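Local coordinates for protein nucleoside diphosphate kinase (Aquifex aeolicus, PDB 3ZTP) that transfers the gamma phosphate of ATP to nucleoside diphosphates, probably by way of a phosphorylated active-site intermediate, to make other nucleoside triphosphates, at residues 5-10 against 48-53; 40-45 against 133-138. One frame throughout, in Å; residues are numbered along the deposited sequence. Where two conformers were deposited one is given.

Contact 1. Residues 5-10 against 48-53; sequences RTLIIV and GEFYYV. With SO4 (sulfate ion), chain D.
Leu7 and Ile9, alternate residues of strand 3-10, both end on the ring of Phe50, the last residue of helix 44-50. These contacts are purely apolar. CD2 of Leu7 comes up to the rim of the ring, close to its plane, 3.8 Å from Phe50 CZ and 3.9 Å from Phe50 CE1. CD1 of Ile9 reaches the same corner obliquely, 3.7 Å from Phe50 CZ. The ring is sent out to meet them because CG lies anti to the backbone N (chi1 -179°), and the aliphatic chains advance from the opposite direction. The backbones thus stay well apart, with the CA atoms of Ile9 and Phe50 11.5 Å from each other.

The ring also has aromatic neighbours. CD2 of Phe50 sits over the centre of the Tyr51 ring, 3.6 Å above its plane, and Phe50 also meets His120 edge-to-face. With an alanine here, the ends of Leu7 and Ile9 would probably lose their aromatic partner, the face of Tyr51 would lose the ring edge that rests on it, and a gap is likely to open between helix and strand.

The polar contact is made by Tyr51, the first residue to leave the helix. Its OH donates a hydrogen bond to sulfate O4, very short at 2.5 Å, a length to be read with caution; O4 lies near the plane of the tyrosine ring, at its edge. The ion is also hydrogen-bonded to ND1 of His120, the predicted phosphohistidine. It therefore probably marks where a phosphate would sit, and this buried hydrophobic seam between the central sheet and a helix end probably forms part of the wall of the nucleoside diphosphate kinase active site.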
# COMPACT_ATOMS: atom_id res chain seq x y z
N ARG A 5 -4.86 20.25 -6.14
CA ARG A 5 -4.20 18.99 -6.43
C ARG A 5 -4.82 18.35 -7.65
O ARG A 5 -6.04 18.38 -7.86
CB ARG A 5 -4.35 18.03 -5.26
CG ARG A 5 -3.55 18.41 -4.05
CD ARG A 5 -3.83 17.50 -2.88
NE ARG A 5 -2.98 17.87 -1.75
CZ ARG A 5 -3.04 17.32 -0.55
NH1 ARG A 5 -3.92 16.36 -0.32
NH2 ARG A 5 -2.23 17.73 0.42
N THR A 6 -3.98 17.75 -8.49
CA THR A 6 -4.46 17.05 -9.67
C THR A 6 -3.72 15.74 -9.78
O THR A 6 -2.65 15.57 -9.20
CB THR A 6 -4.31 17.92 -10.94
OG1 THR A 6 -4.99 17.25 -11.98
CG2 THR A 6 -2.84 18.11 -11.36
N LEU A 7 -4.30 14.78 -10.49
CA LEU A 7 -3.67 13.48 -10.68
C LEU A 7 -3.11 13.40 -12.09
O LEU A 7 -3.83 13.69 -13.05
CB LEU A 7 -4.68 12.36 -10.48
CG LEU A 7 -4.03 10.97 -10.55
CD1 LEU A 7 -3.38 10.58 -9.24
CD2 LEU A 7 -5.00 9.89 -11.01
N ILE A 8 -1.86 12.95 -12.22
CA ILE A 8 -1.36 12.51 -13.52
C ILE A 8 -1.10 11.02 -13.50
O ILE A 8 -0.76 10.43 -12.46
CB ILE A 8 -0.09 13.27 -13.99
CG1 ILE A 8 1.07 13.12 -12.99
CG2 ILE A 8 -0.42 14.72 -14.25
CD1 ILE A 8 2.43 13.50 -13.55
N ILE A 9 -1.27 10.39 -14.66
CA ILE A 9 -0.82 9.00 -14.86
C ILE A 9 0.03 8.96 -16.11
O ILE A 9 -0.43 9.36 -17.19
CB ILE A 9 -1.97 8.00 -15.01
CG1 ILE A 9 -2.92 8.13 -13.82
CG2 ILE A 9 -1.39 6.60 -15.09
CD1 ILE A 9 -4.18 7.24 -13.95
N VAL A 10 1.26 8.47 -15.97
CA VAL A 10 2.14 8.23 -17.12
C VAL A 10 1.75 6.89 -17.69
O VAL A 10 1.79 5.87 -16.98
CB VAL A 10 3.61 8.28 -16.70
CG1 VAL A 10 4.54 7.98 -17.88
CG2 VAL A 10 3.93 9.65 -16.10
N GLY A 48 -11.33 0.06 -15.89
CA GLY A 48 -12.70 0.35 -16.27
C GLY A 48 -13.45 1.21 -15.26
O GLY A 48 -14.22 2.12 -15.63
N GLU A 49 -13.24 0.93 -13.98
CA GLU A 49 -13.83 1.73 -12.92
C GLU A 49 -13.24 3.13 -12.88
O GLU A 49 -13.97 4.10 -12.69
CB GLU A 49 -13.61 1.06 -11.56
CG GLU A 49 -14.41 -0.23 -11.39
CD GLU A 49 -14.11 -0.95 -10.08
OE1 GLU A 49 -13.29 -0.47 -9.26
OE2 GLU A 49 -14.75 -2.00 -9.87
N PHE A 50 -11.93 3.24 -13.05
CA PHE A 50 -11.30 4.56 -13.05
C PHE A 50 -11.89 5.41 -14.16
O PHE A 50 -12.19 6.58 -13.95
CB PHE A 50 -9.79 4.40 -13.23
CG PHE A 50 -9.03 5.71 -13.22
CD1 PHE A 50 -8.56 6.24 -12.03
CD2 PHE A 50 -8.80 6.42 -14.38
CE1 PHE A 50 -7.87 7.43 -12.00
CE2 PHE A 50 -8.12 7.64 -14.35
CZ PHE A 50 -7.65 8.14 -13.15
N TYR A 51 -12.08 4.80 -15.32
CA TYR A 51 -12.60 5.48 -16.51
C TYR A 51 -14.10 5.27 -16.72
O TYR A 51 -14.58 5.32 -17.86
CB TYR A 51 -11.84 4.98 -17.73
CG TYR A 51 -10.44 5.51 -17.83
CD1 TYR A 51 -10.21 6.84 -18.09
CD2 TYR A 51 -9.35 4.67 -17.68
CE1 TYR A 51 -8.91 7.34 -18.19
CE2 TYR A 51 -8.07 5.15 -17.80
CZ TYR A 51 -7.86 6.48 -18.05
OH TYR A 51 -6.57 6.97 -18.17
N TYR A 52 -14.84 5.06 -15.65
CA TYR A 52 -16.26 4.73 -15.78
C TYR A 52 -17.07 5.75 -16.56
O TYR A 52 -18.06 5.40 -17.20
CB TYR A 52 -16.86 4.53 -14.39
CG TYR A 52 -17.23 5.81 -13.68
CD1 TYR A 52 -16.29 6.50 -12.91
CD2 TYR A 52 -18.52 6.31 -13.74
CE1 TYR A 52 -16.63 7.67 -12.26
CE2 TYR A 52 -18.87 7.47 -13.09
CZ TYR A 52 -17.92 8.14 -12.34
OH TYR A 52 -18.27 9.30 -11.69
N VAL A 53 -16.66 7.01 -16.54
CA VAL A 53 -17.38 8.05 -17.28
C VAL A 53 -17.34 7.81 -18.80
O VAL A 53 -18.24 8.22 -19.53
CB VAL A 53 -16.81 9.45 -16.96
CG1 VAL A 53 -17.36 10.50 -17.91
CG2 VAL A 53 -17.14 9.82 -15.51
S SO4 D . -7.04 9.87 -20.52
O1 SO4 D . -6.08 10.88 -20.96
O2 SO4 D . -8.09 10.52 -19.74
O3 SO4 D . -7.72 9.22 -21.64
O4 SO4 D . -6.37 8.84 -19.77

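Contact 2. Residues 40-45 against 133-138; sequences FRFTPE and CFIFSG
Phe40 and Ile135 bring the two backbones nearest, with 9.1 Å between their CA atoms. Both chains are changing structure here: 40-45 runs off strand 33-40 into helix 44-50, while 133-138 comes off the end of helix 125-135, with Phe136 the first residue to leave helical geometry. Thr43 is the N-cap of helix 44-50, its OG1 hydrogen-bonded to the backbone N of Lys46.

The side chains bridge what the backbones leave apart. Ile135 is deposited in two conformers, and the following contacts are those of one of them. CD1 of Ile135 approaches the far ends of two rings obliquely, 3.7 Å from Phe40 CZ and 3.8 Å from Phe42 CZ, the isoleucine crossing both side chains at about a right angle. Its other branch, CG2, lies 3.9 Å from Phe40 CE1. Phe40 takes the position between its backbone N and carbonyl carbon (chi1 67°), which brings the edge of its ring over the face of the Phe42 ring: CE2 of Phe40 stands 3.6 Å above that plane, over the centre. Phe134 adds a looser touch, its CE1 coming to the edge of the Phe42 ring, 4.3 Å from Phe42 CE1.

No hydrogen bond crosses between the segments, so the join is wholly a matter of buried aromatic and aliphatic groups. Leu139 of the second subunit packs against Phe40, Phe134 and Ile135, and SG of Cys133, a residue also deposited in two conformers, forms a disulfide with Cys133 of that subunit. The hydrophobic cluster of strand end and helix end thus lies at a subunit interface, beside the intersubunit disulfide bridge that stabilises the tetramer of this nucleoside diphosphate kinase.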
# COMPACT_ATOMS: atom_id res chain seq x y z
N PHE A 40 2.14 1.09 -10.36
CA PHE A 40 1.18 0.03 -10.10
C PHE A 40 0.70 -0.48 -11.45
O PHE A 40 1.07 0.05 -12.50
CB PHE A 40 0.02 0.53 -9.22
CG PHE A 40 -0.84 1.54 -9.90
CD1 PHE A 40 -0.44 2.86 -9.96
CD2 PHE A 40 -2.03 1.16 -10.53
CE1 PHE A 40 -1.21 3.81 -10.64
CE2 PHE A 40 -2.82 2.13 -11.18
CZ PHE A 40 -2.38 3.43 -11.24
N ARG A 41 -0.13 -1.52 -11.42
CA ARG A 41 -0.72 -2.06 -12.64
C ARG A 41 -2.23 -2.14 -12.46
O ARG A 41 -2.72 -2.84 -11.56
CB ARG A 41 -0.14 -3.43 -12.92
CG ARG A 41 -0.86 -4.13 -14.06
CD ARG A 41 0.07 -4.43 -15.16
NE ARG A 41 -0.59 -5.07 -16.29
CZ ARG A 41 0.04 -5.90 -17.10
NH1 ARG A 41 1.32 -6.18 -16.89
NH2 ARG A 41 -0.61 -6.43 -18.11
N PHE A 42 -2.97 -1.41 -13.27
CA PHE A 42 -4.42 -1.57 -13.31
C PHE A 42 -4.76 -2.97 -13.80
O PHE A 42 -4.26 -3.40 -14.85
CB PHE A 42 -5.05 -0.63 -14.35
CG PHE A 42 -5.26 0.79 -13.92
CD1 PHE A 42 -6.15 1.12 -12.92
CD2 PHE A 42 -4.64 1.82 -14.61
CE1 PHE A 42 -6.40 2.43 -12.58
CE2 PHE A 42 -4.88 3.14 -14.26
CZ PHE A 42 -5.76 3.45 -13.24
N THR A 43 -5.65 -3.66 -13.08
CA THR A 43 -6.39 -4.75 -13.71
C THR A 43 -7.37 -4.15 -14.72
O THR A 43 -7.70 -2.97 -14.64
CB THR A 43 -7.22 -5.53 -12.68
OG1 THR A 43 -8.18 -4.65 -12.12
CG2 THR A 43 -6.33 -6.08 -11.58
N PRO A 44 -7.85 -4.94 -15.67
CA PRO A 44 -8.86 -4.40 -16.57
C PRO A 44 -10.08 -3.87 -15.83
O PRO A 44 -10.63 -2.83 -16.19
CB PRO A 44 -9.19 -5.61 -17.47
CG PRO A 44 -7.92 -6.40 -17.51
CD PRO A 44 -7.37 -6.27 -16.10
N GLU A 45 -10.50 -4.56 -14.77
CA GLU A 45 -11.64 -4.12 -14.02
C GLU A 45 -11.41 -2.75 -13.37
O GLU A 45 -12.27 -1.87 -13.43
CB GLU A 45 -11.94 -5.18 -12.96
CG GLU A 45 -12.34 -6.58 -13.52
CD GLU A 45 -11.25 -7.31 -14.36
OE1 GLU A 45 -10.05 -7.37 -13.98
OE2 GLU A 45 -11.62 -7.86 -15.42
N CYS A 133 -8.43 9.81 -5.13
CA CYS A 133 -8.87 8.78 -4.20
C CYS A 133 -8.87 7.39 -4.82
O CYS A 133 -8.71 6.39 -4.12
CB CYS A 133 -10.26 9.12 -3.67
SG CYS A 133 -10.25 10.48 -2.47
N PHE A 134 -9.06 7.30 -6.12
CA PHE A 134 -9.06 5.99 -6.73
C PHE A 134 -7.69 5.33 -6.59
O PHE A 134 -7.59 4.11 -6.41
CB PHE A 134 -9.47 6.04 -8.20
CG PHE A 134 -9.92 4.71 -8.71
CD1 PHE A 134 -9.03 3.76 -9.19
CD2 PHE A 134 -11.25 4.38 -8.63
CE1 PHE A 134 -9.48 2.52 -9.62
CE2 PHE A 134 -11.71 3.14 -9.06
CZ PHE A 134 -10.81 2.21 -9.54
N ILE A 135 -6.63 6.12 -6.71
CA ILE A 135 -5.27 5.60 -6.77
C ILE A 135 -4.55 5.65 -5.42
O ILE A 135 -3.79 4.75 -5.09
CB ILE A 135 -4.44 6.41 -7.81
CG1 ILE A 135 -5.12 6.36 -9.19
CG2 ILE A 135 -3.00 5.92 -7.88
CD1 ILE A 135 -5.36 4.96 -9.73
N PHE A 136 -4.78 6.72 -4.66
CA PHE A 136 -4.03 7.01 -3.44
C PHE A 136 -4.95 7.26 -2.27
O PHE A 136 -5.84 8.10 -2.36
CB PHE A 136 -3.18 8.30 -3.60
CG PHE A 136 -2.06 8.19 -4.60
CD1 PHE A 136 -0.94 7.43 -4.33
CD2 PHE A 136 -2.15 8.85 -5.79
CE1 PHE A 136 0.09 7.35 -5.25
CE2 PHE A 136 -1.10 8.82 -6.71
CZ PHE A 136 -0.00 8.05 -6.44
N SER A 137 -4.67 6.62 -1.14
CA SER A 137 -5.34 7.00 0.10
C SER A 137 -4.69 8.24 0.68
O SER A 137 -3.56 8.63 0.32
CB SER A 137 -5.22 5.90 1.14
OG SER A 137 -3.90 5.82 1.61
N GLY A 138 -5.35 8.86 1.63
CA GLY A 138 -4.76 9.93 2.41
C GLY A 138 -3.48 9.54 3.08
O GLY A 138 -2.58 10.37 3.26

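From the N terminus, strand 3-10 enters the middle of the antiparallel sheet, and contact 1 closes the loop that returns to it at the end of helix 44-50. Within that loop lies 40-45, which waits until 133-138, near the C terminus, to close contact 2; the two loops therefore cross. They are tied directly as well: Phe134 CZ packs 3.6 Å from Glu49 CB, and Leu7 CD1 lies 3.8 Å from Phe136 CE2. Together they join helices 44-50 and 125-135 to the sheet, whose 2-3-1-4 strand order is that of the ferredoxin-like fold, linking the probable active site with the subunit interface.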